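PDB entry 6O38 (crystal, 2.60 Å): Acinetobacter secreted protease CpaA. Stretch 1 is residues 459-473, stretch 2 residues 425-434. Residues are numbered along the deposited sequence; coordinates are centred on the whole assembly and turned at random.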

# COMPACT_ATOMS: atom_id res chain seq x y z
N TYR A 459 -8.18 25.08 1.90
CA TYR A 459 -8.97 23.86 1.94
C TYR A 459 -9.92 23.92 3.12
O TYR A 459 -9.54 24.35 4.21
CB TYR A 459 -8.07 22.62 2.03
CG TYR A 459 -8.78 21.34 1.64
CD1 TYR A 459 -9.47 20.60 2.58
CD2 TYR A 459 -8.75 20.88 0.33
CE1 TYR A 459 -10.12 19.43 2.23
CE2 TYR A 459 -9.40 19.72 -0.03
CZ TYR A 459 -10.08 19.00 0.93
OH TYR A 459 -10.73 17.83 0.58
N TYR A 460 -11.16 23.48 2.90
CA TYR A 460 -12.24 23.65 3.85
C TYR A 460 -12.81 22.30 4.25
O TYR A 460 -13.10 21.46 3.39
CB TYR A 460 -13.34 24.54 3.26
CG TYR A 460 -14.55 24.72 4.15
CD1 TYR A 460 -14.45 25.42 5.35
CD2 TYR A 460 -15.79 24.19 3.80
CE1 TYR A 460 -15.55 25.59 6.17
CE2 TYR A 460 -16.89 24.35 4.62
CZ TYR A 460 -16.77 25.05 5.80
OH TYR A 460 -17.87 25.22 6.61
N GLN A 461 -12.97 22.09 5.55
CA GLN A 461 -13.57 20.88 6.11
C GLN A 461 -14.86 21.29 6.82
O GLN A 461 -14.81 21.91 7.89
CB GLN A 461 -12.61 20.18 7.06
CG GLN A 461 -13.22 19.04 7.86
CD GLN A 461 -12.18 18.29 8.68
OE1 GLN A 461 -11.63 17.29 8.23
NE2 GLN A 461 -11.91 18.78 9.88
N GLY A 462 -16.00 20.94 6.23
CA GLY A 462 -17.29 21.39 6.73
C GLY A 462 -18.24 20.22 6.98
O GLY A 462 -17.90 19.06 6.75
N ASN A 463 -19.43 20.57 7.46
CA ASN A 463 -20.48 19.60 7.74
C ASN A 463 -21.75 19.87 6.94
O ASN A 463 -22.78 19.23 7.19
CB ASN A 463 -20.79 19.59 9.25
CG ASN A 463 -21.58 18.36 9.67
OD1 ASN A 463 -21.31 17.25 9.20
ND2 ASN A 463 -22.55 18.55 10.56
N GLU A 464 -21.70 20.80 5.98
CA GLU A 464 -22.85 21.07 5.14
C GLU A 464 -23.09 19.91 4.18
O GLU A 464 -22.15 19.23 3.77
CB GLU A 464 -22.65 22.36 4.36
CG GLU A 464 -22.33 23.59 5.21
CD GLU A 464 -20.88 23.65 5.65
OE1 GLU A 464 -20.05 22.93 5.07
OE2 GLU A 464 -20.56 24.43 6.58
N PRO A 465 -24.34 19.66 3.81
CA PRO A 465 -24.61 18.60 2.82
C PRO A 465 -24.19 19.03 1.42
O PRO A 465 -24.48 20.15 0.99
CB PRO A 465 -26.12 18.39 2.92
CG PRO A 465 -26.64 19.71 3.41
CD PRO A 465 -25.58 20.25 4.34
N GLY A 466 -23.51 18.12 0.72
CA GLY A 466 -23.17 18.37 -0.67
C GLY A 466 -24.33 18.13 -1.63
O GLY A 466 -25.27 17.39 -1.33
N ASP A 467 -24.25 18.78 -2.79
CA ASP A 467 -25.26 18.64 -3.84
C ASP A 467 -24.82 17.53 -4.81
O ASP A 467 -24.39 17.77 -5.94
CB ASP A 467 -25.45 19.95 -4.58
CG ASP A 467 -26.06 21.03 -3.72
OD1 ASP A 467 -26.79 20.69 -2.77
OD2 ASP A 467 -25.81 22.22 -3.99
N GLY A 468 -24.94 16.29 -4.34
CA GLY A 468 -24.63 15.14 -5.16
C GLY A 468 -23.26 14.54 -4.92
O GLY A 468 -22.79 13.77 -5.77
N GLY A 469 -22.61 14.85 -3.81
CA GLY A 469 -21.28 14.35 -3.51
C GLY A 469 -20.67 15.06 -2.32
O GLY A 469 -21.10 16.16 -1.97
N CYS A 470 -19.68 14.44 -1.70
CA CYS A 470 -19.08 14.97 -0.48
C CYS A 470 -17.78 15.74 -0.71
O CYS A 470 -17.16 16.16 0.27
CB CYS A 470 -18.85 13.83 0.52
SG CYS A 470 -17.74 12.48 0.04
N GLY A 471 -17.37 15.95 -1.95
CA GLY A 471 -16.17 16.73 -2.22
C GLY A 471 -16.38 17.69 -3.37
O GLY A 471 -17.15 17.42 -4.29
N TRP A 472 -15.68 18.82 -3.30
CA TRP A 472 -15.76 19.83 -4.35
C TRP A 472 -14.42 20.53 -4.48
O TRP A 472 -13.76 20.81 -3.48
CB TRP A 472 -16.87 20.85 -4.06
CG TRP A 472 -18.25 20.27 -4.09
CD1 TRP A 472 -19.00 19.91 -3.01
CD2 TRP A 472 -19.03 19.97 -5.25
NE1 TRP A 472 -20.21 19.40 -3.43
CE2 TRP A 472 -20.25 19.43 -4.80
CE3 TRP A 472 -18.82 20.10 -6.62
CZ2 TRP A 472 -21.26 19.02 -5.67
CZ3 TRP A 472 -19.81 19.70 -7.49
CH2 TRP A 472 -21.02 19.17 -7.01
N ALA A 473 -14.04 20.83 -5.73
CA ALA A 473 -12.81 21.55 -6.02
C ALA A 473 -12.79 22.02 -7.47
O ALA A 473 -13.12 21.25 -8.38
CB ALA A 473 -11.58 20.68 -5.74
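Stretch 2 (425-434) TYKIPAATLK

Stretch 2 lies on stretch 1 as an extended loop running into the first turn of a helix, held by one salt bridge, one backbone hydrogen bond and a leucine packed between two aromatic side chains; together the two surfaces bury 758 Å². Stretch 1 enters as a strand through Tyr 459 to Gln 461, loops out around Glu 464 to Cys 470 and returns as a strand from Gly 471 to Ala 473. Stretch 2 stays largely extended from Tyr 426 to Ala 430, turns at Ala 431 and starts its helix at Leu 433. The backbones come closest at the loop, with CA to CA distances of 5.1 Å for Glu 464 and Thr 432 and 4.8 Å for Gly 466 and Leu 433, so here both chains advance in the same sense.

At the beginning of stretch 2, Ile 428 covers one face of the Tyr 460 ring: Ile 428 CD1 stands 3.7 Å from the ring centroid of Tyr 460, 17° off the normal, a CH-pi contact. Tyr 426 O lies at the ring edge, 3.6 Å from Tyr 460 CE1. The Lys 427 CA-to-CB bond points away from stretch 1, but the side chain bends back through p values of chi2 and chi4, bringing Lys 427 NZ 3.0 Å from Glu 464 OE2 in a salt bridge. Lys 427 NZ also donates to Ile 428 O at 2.7 Å and Ala 430 O at 3.1 Å, tying the charge to its own loop, while Tyr 460 OH donates to Glu 464 OE2 at 2.8 Å. One carboxylate oxygen thus joins the strand, the loop and the lysine.

At the helix start, Leu 433 N donates to Pro 465 O at 3.2 Å with an angle of 157°, and Thr 432 CA approaches the same oxygen at 3.3 Å. Thr 432, with chi1 p, is the N-cap residue; Thr 432 OG1 also gives a weak hydrogen bond to Asp 467 OD2 at 3.3 Å. Leu 433 has the largest covered area of either stretch. Leu 433 CD1 is 4.1 Å from Tyr 460 CD2, at the ring edge, Leu 433 CD2 is 3.4 Å from Cys 470 O, and Leu 433 CB is 3.8 Å from Trp 472 CD1.

Lys 434 extends fully, every chi t. Lys 434 CB lies over a face of the Trp 472 five-membered ring, 4.2 Å from the centroid, and Lys 434 CD passes 3.2 Å from Asp 467 OD2. Lys 434 NZ remains 4.5 Å from Asp 467 OD2, too far for a salt bridge.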

# COMPACT_ATOMS: atom_id res chain seq x y z
N THR A 425 -10.63 28.13 12.56
CA THR A 425 -11.97 27.61 12.78
C THR A 425 -12.97 28.65 12.30
O THR A 425 -13.01 29.77 12.83
CB THR A 425 -12.20 27.27 14.25
OG1 THR A 425 -11.50 26.07 14.58
CG2 THR A 425 -13.69 27.09 14.53
N TYR A 426 -13.78 28.29 11.30
CA TYR A 426 -14.67 29.25 10.68
C TYR A 426 -15.71 28.51 9.85
O TYR A 426 -15.40 27.49 9.22
CB TYR A 426 -13.90 30.24 9.80
CG TYR A 426 -14.78 31.25 9.11
CD1 TYR A 426 -15.31 32.32 9.80
CD2 TYR A 426 -15.08 31.11 7.76
CE1 TYR A 426 -16.12 33.25 9.16
CE2 TYR A 426 -15.89 32.03 7.12
CZ TYR A 426 -16.40 33.09 7.82
OH TYR A 426 -17.21 34.00 7.18
N LYS A 427 -16.93 29.04 9.84
CA LYS A 427 -18.03 28.50 9.05
C LYS A 427 -18.24 29.39 7.83
O LYS A 427 -18.60 30.56 7.96
CB LYS A 427 -19.31 28.42 9.88
CG LYS A 427 -20.59 28.27 9.06
CD LYS A 427 -20.91 26.82 8.78
CE LYS A 427 -22.26 26.68 8.09
NZ LYS A 427 -22.17 26.95 6.62
N ILE A 428 -18.00 28.84 6.65
CA ILE A 428 -18.28 29.58 5.41
C ILE A 428 -19.79 29.71 5.23
O ILE A 428 -20.50 28.69 5.31
CB ILE A 428 -17.64 28.88 4.21
CG1 ILE A 428 -16.13 28.74 4.42
CG2 ILE A 428 -17.93 29.64 2.93
CD1 ILE A 428 -15.40 28.15 3.22
N PRO A 429 -20.32 30.91 5.01
CA PRO A 429 -21.78 31.05 4.89
C PRO A 429 -22.31 30.40 3.62
O PRO A 429 -22.15 30.94 2.52
CB PRO A 429 -22.00 32.57 4.87
CG PRO A 429 -20.73 33.15 5.42
CD PRO A 429 -19.64 32.21 5.01
N ALA A 430 -22.95 29.24 3.77
CA ALA A 430 -23.46 28.47 2.64
C ALA A 430 -24.33 27.35 3.18
O ALA A 430 -24.00 26.72 4.18
CB ALA A 430 -22.31 27.89 1.80
N ALA A 431 -25.45 27.10 2.50
CA ALA A 431 -26.32 25.99 2.86
C ALA A 431 -25.77 24.64 2.40
O ALA A 431 -26.15 23.61 2.97
CB ALA A 431 -27.72 26.20 2.28
N THR A 432 -24.90 24.63 1.39
CA THR A 432 -24.36 23.40 0.84
C THR A 432 -22.85 23.53 0.66
O THR A 432 -22.29 24.63 0.62
CB THR A 432 -25.00 23.05 -0.52
OG1 THR A 432 -24.67 24.06 -1.48
CG2 THR A 432 -26.51 22.93 -0.39
N LEU A 433 -22.19 22.37 0.54
CA LEU A 433 -20.76 22.36 0.28
C LEU A 433 -20.46 22.91 -1.11
O LEU A 433 -19.44 23.57 -1.32
CB LEU A 433 -20.21 20.94 0.44
CG LEU A 433 -18.70 20.82 0.68
CD1 LEU A 433 -18.28 21.57 1.95
CD2 LEU A 433 -18.28 19.36 0.77
N LYS A 434 -21.36 22.64 -2.06
CA LYS A 434 -21.24 23.18 -3.41
C LYS A 434 -21.26 24.70 -3.39
O LYS A 434 -20.51 25.36 -4.12
CB LYS A 434 -22.41 22.69 -4.25
CG LYS A 434 -22.46 23.17 -5.69
CD LYS A 434 -23.72 22.64 -6.36
CE LYS A 434 -23.84 23.10 -7.80
NZ LYS A 434 -25.06 22.54 -8.43